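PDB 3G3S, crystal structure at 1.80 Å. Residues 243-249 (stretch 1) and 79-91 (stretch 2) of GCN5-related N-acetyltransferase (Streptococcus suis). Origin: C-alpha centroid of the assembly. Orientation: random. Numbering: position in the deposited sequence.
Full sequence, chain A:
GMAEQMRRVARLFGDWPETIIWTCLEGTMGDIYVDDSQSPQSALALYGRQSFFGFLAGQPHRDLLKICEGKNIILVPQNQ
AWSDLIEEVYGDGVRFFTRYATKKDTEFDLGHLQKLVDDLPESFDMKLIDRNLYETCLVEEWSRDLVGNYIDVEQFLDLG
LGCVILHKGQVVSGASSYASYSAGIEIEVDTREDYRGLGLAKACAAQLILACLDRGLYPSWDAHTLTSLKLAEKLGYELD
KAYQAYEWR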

ATOM      1  N   TYR A 243      21.115  17.319  -2.329  1.00 23.32           N
ATOM      2  CA  TYR A 243      21.529  15.983  -2.731  1.00 21.91           C
ATOM      3  C   TYR A 243      21.977  15.948  -4.198  1.00 23.97           C
ATOM      4  O   TYR A 243      21.607  16.815  -4.982  1.00 25.49           O
ATOM      5  CB  TYR A 243      20.423  14.972  -2.433  1.00 19.45           C
ATOM      6  CG  TYR A 243      19.185  15.017  -3.290  1.00 20.66           C
ATOM      7  CD1 TYR A 243      19.150  14.384  -4.504  1.00 22.18           C
ATOM      8  CD2 TYR A 243      18.003  15.599  -2.842  1.00 20.17           C
ATOM      9  CE1 TYR A 243      18.033  14.393  -5.268  1.00 16.25           C
ATOM     10  CE2 TYR A 243      16.854  15.594  -3.633  1.00 13.84           C
ATOM     11  CZ  TYR A 243      16.896  14.981  -4.843  1.00 27.34           C
ATOM     12  OH  TYR A 243      15.805  14.913  -5.654  1.00 24.16           O
ATOM     13  N   GLN A 244      22.802  14.957  -4.532  1.00 23.57           N
ATOM     14  CA  GLN A 244      23.323  14.794  -5.884  1.00 25.66           C
ATOM     15  C   GLN A 244      22.326  14.219  -6.888  1.00 23.14           C
ATOM     16  O   GLN A 244      21.625  13.249  -6.607  1.00 24.80           O
ATOM     17  CB  GLN A 244      24.554  13.860  -5.893  1.00 28.00           C
ATOM     18  CG  GLN A 244      25.761  14.355  -5.057  1.00 30.52           C
ATOM     19  CD  GLN A 244      27.025  13.521  -5.257  1.00 36.44           C
ATOM     20  OE1 GLN A 244      27.095  12.665  -6.153  1.00 40.49           O
ATOM     21  NE2 GLN A 244      28.040  13.773  -4.415  1.00 32.01           N
ATOM     22  N   ALA A 245      22.324  14.790  -8.087  1.00 24.47           N
ATOM     23  CA  ALA A 245      21.484  14.320  -9.187  1.00 24.27           C
ATOM     24  C   ALA A 245      22.260  14.472 -10.485  1.00 26.46           C
ATOM     25  O   ALA A 245      23.225  15.271 -10.557  1.00 24.71           O
ATOM     26  CB  ALA A 245      20.125  15.097  -9.248  1.00 22.05           C
ATOM     27  N   TYR A 246      21.837  13.686 -11.478  1.00 25.91           N
ATOM     28  CA  TYR A 246      22.414  13.687 -12.820  1.00 25.66           C
ATOM     29  C   TYR A 246      21.339  13.631 -13.898  1.00 24.19           C
ATOM     30  O   TYR A 246      20.286  13.045 -13.693  1.00 23.97           O
ATOM     31  CB  TYR A 246      23.344  12.474 -13.022  1.00 24.02           C
ATOM     32  CG  TYR A 246      24.566  12.428 -12.139  1.00 23.14           C
ATOM     33  CD1 TYR A 246      24.525  11.835 -10.874  1.00 22.40           C
ATOM     34  CD2 TYR A 246      25.774  12.944 -12.572  1.00 26.60           C
ATOM     35  CE1 TYR A 246      25.637  11.761 -10.081  1.00 20.20           C
ATOM     36  CE2 TYR A 246      26.894  12.883 -11.776  1.00 26.34           C
ATOM     37  CZ  TYR A 246      26.819  12.314 -10.526  1.00 23.05           C
ATOM     38  OH  TYR A 246      27.951  12.291  -9.757  1.00 29.12           O
ATOM     39  N   GLU A 247      21.642  14.229 -15.046  1.00 23.98           N
ATOM     40  CA  GLU A 247      20.857  14.149 -16.271  1.00 26.75           C
ATOM     41  C   GLU A 247      21.805  13.830 -17.394  1.00 25.39           C
ATOM     42  O   GLU A 247      22.994  14.131 -17.296  1.00 23.59           O
ATOM     43  CB  GLU A 247      20.305  15.486 -16.647  1.00 30.88           C
ATOM     44  CG  GLU A 247      19.073  15.891 -15.932  1.00 37.98           C
ATOM     45  CD  GLU A 247      18.809  17.363 -16.116  1.00 49.98           C
ATOM     46  OE1 GLU A 247      19.619  18.027 -16.816  1.00 51.42           O
ATOM     47  OE2 GLU A 247      17.818  17.852 -15.528  1.00 45.72           O
ATOM     48  N   TRP A 248      21.266  13.322 -18.483  1.00 27.95           N
ATOM     49  CA  TRP A 248      22.087  13.090 -19.664  1.00 29.13           C
ATOM     50  C   TRP A 248      22.350  14.458 -20.295  1.00 32.90           C
ATOM     51  O   TRP A 248      21.514  15.361 -20.196  1.00 33.07           O
ATOM     52  CB  TRP A 248      21.403  12.191 -20.666  1.00 28.07           C
ATOM     53  CG  TRP A 248      20.973  10.834 -20.170  1.00 27.08           C
ATOM     54  CD1 TRP A 248      19.743  10.302 -20.281  1.00 27.73           C
ATOM     55  CD2 TRP A 248      21.768   9.863 -19.468  1.00 31.05           C
ATOM     56  NE1 TRP A 248      19.705   9.063 -19.726  1.00 25.30           N
ATOM     57  CE2 TRP A 248      20.934   8.766 -19.206  1.00 21.31           C
ATOM     58  CE3 TRP A 248      23.109   9.811 -19.056  1.00 30.74           C
ATOM     59  CZ2 TRP A 248      21.381   7.633 -18.568  1.00 26.05           C
ATOM     60  CZ3 TRP A 248      23.559   8.680 -18.410  1.00 28.06           C
ATOM     61  CH2 TRP A 248      22.701   7.607 -18.178  1.00 29.14           C
ATOM     62  N   ARG A 249      23.558  14.630 -20.827  1.00 36.99           N
ATOM     63  CA  ARG A 249      23.995  15.815 -21.572  1.00 40.09           C
ATOM     64  C   ARG A 249      24.131  15.341 -22.981  1.00 45.02           C
ATOM     65  O   ARG A 249      24.727  14.266 -23.205  1.00 44.42           O
ATOM     66  CB  ARG A 249      25.382  16.356 -21.159  1.00 39.59           C
ATOM     67  CG  ARG A 249      25.407  17.495 -20.167  1.00 41.55           C
ATOM     68  OXT ARG A 249      23.709  16.045 -23.895  1.00 49.23           O
TER
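Stretch 2, residues 79-91: NQAWSDLIEEVYG

Residues 80-90 of stretch 2 form a helix that packs on the strand 243-248 and runs in nearly the same direction. The axes cross at 25° and approach to 10.1 Å. Gln-244, Tyr-246 and Trp-248, alternate residues of the strand, meet the helix; Ala-245 points away.

Asn-79 is the N-cap. Asn-79 OD1 accepts from Trp-82 N at 3.1 Å and, weakly, from Ala-81 N at 3.1 Å. Gln-80 begins the helix; its CB points sideways, but the side-chain end reaches the strand. Gln-244 NE2 donates to Gln-80 OE1 at 3.0 Å, while Gln-80 NE2 donates to Asp-84 OD1 at 2.7 Å. Ser-83 points toward the strand, and Ser-83 OG donates to Gln-244 OE1 at 2.7 Å. Both ends of the Gln-244 amide are thus engaged by the helix.

Ile-86 lies against Tyr-246. Ile-86 CG2 sits over one face of the Tyr-246 ring, 4.0 Å from the ring centroid, and Ile-86 CD1 is 3.8 Å from Tyr-246 CD1. Glu-87 meets the same ring at its edge: Tyr-246 OH donates to Glu-87 OE2 at a very short 2.4 Å. Water 1 links Gln-80, Glu-87 and Gln-244. Tyr-90 closes the contact, its ring face receiving the edge of Trp-248, with Tyr-90 CZ 3.6 Å from Trp-248 CH2. Gly-91 then leaves helical geometry with positive phi.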

ATOM      1  N   ASN A  79      23.971   6.737  -3.071  1.00 22.21           N
ATOM      2  CA  ASN A  79      25.267   6.948  -2.436  1.00 21.77           C
ATOM      3  C   ASN A  79      26.371   7.340  -3.421  1.00 20.64           C
ATOM      4  O   ASN A  79      26.190   7.333  -4.626  1.00 20.03           O
ATOM      5  CB  ASN A  79      25.638   5.693  -1.628  1.00 19.06           C
ATOM      6  CG  ASN A  79      25.652   4.443  -2.478  1.00 20.50           C
ATOM      7  OD1 ASN A  79      26.382   4.392  -3.426  1.00 21.50           O
ATOM      8  ND2 ASN A  79      24.830   3.454  -2.156  1.00 16.47           N
ATOM      9  N   GLN A  80      27.519   7.698  -2.869  1.00 21.63           N
ATOM     10  CA  GLN A  80      28.632   8.189  -3.650  1.00 24.39           C
ATOM     11  C   GLN A  80      29.217   7.107  -4.557  1.00 23.44           C
ATOM     12  O   GLN A  80      29.817   7.440  -5.575  1.00 24.56           O
ATOM     13  CB  GLN A  80      29.700   8.752  -2.725  1.00 23.41           C
ATOM     14  CG  GLN A  80      30.859   9.376  -3.466  1.00 28.20           C
ATOM     15  CD  GLN A  80      30.460  10.533  -4.323  1.00 30.26           C
ATOM     16  OE1 GLN A  80      29.851  11.480  -3.842  1.00 21.61           O
ATOM     17  NE2 GLN A  80      30.858  10.505  -5.602  1.00 20.93           N
ATOM     18  N   ALA A  81      29.027   5.842  -4.195  1.00 22.63           N
ATOM     19  CA  ALA A  81      29.534   4.717  -5.011  1.00 20.90           C
ATOM     20  C   ALA A  81      28.783   4.692  -6.356  1.00 22.43           C
ATOM     21  O   ALA A  81      29.363   4.439  -7.432  1.00 22.46           O
ATOM     22  CB  ALA A  81      29.392   3.404  -4.275  1.00 22.64           C
ATOM     23  N   TRP A  82      27.484   4.945  -6.296  1.00 21.93           N
ATOM     24  CA  TRP A  82      26.705   5.096  -7.507  1.00 22.01           C
ATOM     25  C   TRP A  82      27.154   6.319  -8.322  1.00 22.25           C
ATOM     26  O   TRP A  82      27.341   6.217  -9.520  1.00 22.01           O
ATOM     27  CB  TRP A  82      25.232   5.214  -7.186  1.00 21.32           C
ATOM     28  CG  TRP A  82      24.476   3.947  -7.037  1.00 18.97           C
ATOM     29  CD1 TRP A  82      24.073   3.365  -5.885  1.00 15.34           C
ATOM     30  CD2 TRP A  82      24.024   3.106  -8.089  1.00 19.93           C
ATOM     31  NE1 TRP A  82      23.353   2.260  -6.137  1.00 20.63           N
ATOM     32  CE2 TRP A  82      23.336   2.037  -7.490  1.00 19.69           C
ATOM     33  CE3 TRP A  82      24.149   3.141  -9.487  1.00 23.92           C
ATOM     34  CZ2 TRP A  82      22.720   1.023  -8.238  1.00 20.94           C
ATOM     35  CZ3 TRP A  82      23.560   2.132 -10.233  1.00 15.87           C
ATOM     36  CH2 TRP A  82      22.850   1.086  -9.605  1.00 18.39           C
ATOM     37  N   SER A  83      27.369   7.466  -7.677  1.00 21.77           N
ATOM     38  CA  SER A  83      27.820   8.655  -8.395  1.00 19.40           C
ATOM     39  C   SER A  83      29.124   8.421  -9.146  1.00 21.18           C
ATOM     40  O   SER A  83      29.294   8.890 -10.264  1.00 21.02           O
ATOM     41  CB  SER A  83      27.996   9.812  -7.431  1.00 23.87           C
ATOM     42  OG  SER A  83      26.755  10.114  -6.835  1.00 19.91           O
ATOM     43  N   ASP A  84      30.042   7.720  -8.492  1.00 22.48           N
ATOM     44  CA  ASP A  84      31.337   7.435  -9.051  1.00 24.92           C
ATOM     45  C   ASP A  84      31.178   6.557 -10.268  1.00 25.22           C
ATOM     46  O   ASP A  84      31.904   6.725 -11.245  1.00 27.06           O
ATOM     47  CB  ASP A  84      32.247   6.731  -8.035  1.00 26.05           C
ATOM     48  CG  ASP A  84      32.675   7.631  -6.888  1.00 24.46           C
ATOM     49  OD1 ASP A  84      32.504   8.854  -6.952  1.00 25.98           O
ATOM     50  OD2 ASP A  84      33.223   7.093  -5.928  1.00 33.71           O
ATOM     51  N   LEU A  85      30.232   5.622 -10.228  1.00 26.86           N
ATOM     52  CA  LEU A  85      30.017   4.757 -11.392  1.00 25.83           C
ATOM     53  C   LEU A  85      29.416   5.545 -12.544  1.00 24.24           C
ATOM     54  O   LEU A  85      29.818   5.392 -13.683  1.00 28.35           O
ATOM     55  CB  LEU A  85      29.122   3.574 -11.038  1.00 26.71           C
ATOM     56  CG  LEU A  85      28.862   2.599 -12.194  1.00 24.56           C
ATOM     57  CD1 LEU A  85      30.202   2.009 -12.635  1.00 24.10           C
ATOM     58  CD2 LEU A  85      27.803   1.506 -11.815  1.00 20.92           C
ATOM     59  N   ILE A  86      28.422   6.366 -12.245  1.00 24.27           N
ATOM     60  CA  ILE A  86      27.776   7.191 -13.262  1.00 21.78           C
ATOM     61  C   ILE A  86      28.833   8.047 -13.979  1.00 23.35           C
ATOM     62  O   ILE A  86      28.884   8.103 -15.197  1.00 24.03           O
ATOM     63  CB  ILE A  86      26.666   8.127 -12.618  1.00 20.53           C
ATOM     64  CG1 ILE A  86      25.480   7.296 -12.089  1.00 18.12           C
ATOM     65  CG2 ILE A  86      26.136   9.110 -13.622  1.00 17.02           C
ATOM     66  CD1 ILE A  86      24.507   8.044 -11.110  1.00 20.81           C
ATOM     67  N   GLU A  87      29.684   8.713 -13.201  1.00 25.22           N
ATOM     68  CA  GLU A  87      30.668   9.634 -13.776  1.00 23.89           C
ATOM     69  C   GLU A  87      31.695   8.882 -14.567  1.00 26.08           C
ATOM     70  O   GLU A  87      32.109   9.339 -15.621  1.00 28.77           O
ATOM     71  CB  GLU A  87      31.340  10.468 -12.720  1.00 24.78           C
ATOM     72  CG  GLU A  87      30.346  11.445 -12.074  1.00 22.26           C
ATOM     73  CD  GLU A  87      30.927  12.282 -11.003  1.00 30.38           C
ATOM     74  OE1 GLU A  87      32.141  12.199 -10.778  1.00 37.19           O
ATOM     75  OE2 GLU A  87      30.159  13.030 -10.368  1.00 31.33           O
ATOM     76  N   GLU A  88      32.108   7.745 -14.044  1.00 27.10           N
ATOM     77  CA  GLU A  88      33.084   6.907 -14.712  1.00 26.97           C
ATOM     78  C   GLU A  88      32.586   6.385 -16.050  1.00 28.50           C
ATOM     79  O   GLU A  88      33.303   6.435 -17.065  1.00 28.67           O
ATOM     80  CB  GLU A  88      33.454   5.719 -13.819  1.00 26.98           C
ATOM     81  CG  GLU A  88      34.369   4.706 -14.506  1.00 28.06           C
ATOM     82  CD  GLU A  88      34.826   3.632 -13.571  1.00 36.86           C
ATOM     83  OE1 GLU A  88      35.800   3.887 -12.830  1.00 42.97           O
ATOM     84  OE2 GLU A  88      34.223   2.543 -13.600  1.00 35.68           O
ATOM     85  N   VAL A  89      31.378   5.842 -16.045  1.00 27.38           N
ATOM     86  CA  VAL A  89      30.809   5.244 -17.252  1.00 24.72           C
ATOM     87  C   VAL A  89      30.457   6.255 -18.351  1.00 25.73           C
ATOM     88  O   VAL A  89      30.670   5.977 -19.534  1.00 26.93           O
ATOM     89  CB  VAL A  89      29.554   4.418 -16.942  1.00 22.82           C
ATOM     90  CG1 VAL A  89      28.855   3.963 -18.255  1.00 25.90           C
ATOM     91  CG2 VAL A  89      29.874   3.207 -16.034  1.00 26.83           C
ATOM     92  N   TYR A  90      29.951   7.424 -17.981  1.00 23.46           N
ATOM     93  CA  TYR A  90      29.419   8.394 -18.947  1.00 25.87           C
ATOM     94  C   TYR A  90      30.206   9.698 -19.153  1.00 24.41           C
ATOM     95  O   TYR A  90      29.927  10.435 -20.097  1.00 28.22           O
ATOM     96  CB  TYR A  90      27.963   8.729 -18.584  1.00 24.38           C
ATOM     97  CG  TYR A  90      27.047   7.519 -18.588  1.00 22.68           C
ATOM     98  CD1 TYR A  90      26.560   6.978 -19.782  1.00 22.21           C
ATOM     99  CD2 TYR A  90      26.688   6.888 -17.402  1.00 23.48           C
ATOM    100  CE1 TYR A  90      25.742   5.848 -19.786  1.00 27.20           C
ATOM    101  CE2 TYR A  90      25.857   5.770 -17.404  1.00 26.19           C
ATOM    102  CZ  TYR A  90      25.398   5.246 -18.586  1.00 26.01           C
ATOM    103  OH  TYR A  90      24.572   4.144 -18.547  1.00 24.85           O
ATOM    104  N   GLY A  91      31.168   9.986 -18.288  1.00 23.67           N
ATOM    105  CA  GLY A  91      32.013  11.146 -18.464  1.00 24.15           C
ATOM    106  C   GLY A  91      31.221  12.381 -18.727  1.00 26.95           C
ATOM    107  O   GLY A  91      30.335  12.719 -17.929  1.00 22.81           O
TER
HETATM  108  O   HOH W   1      29.971  13.061  -7.277  1.00 30.68           O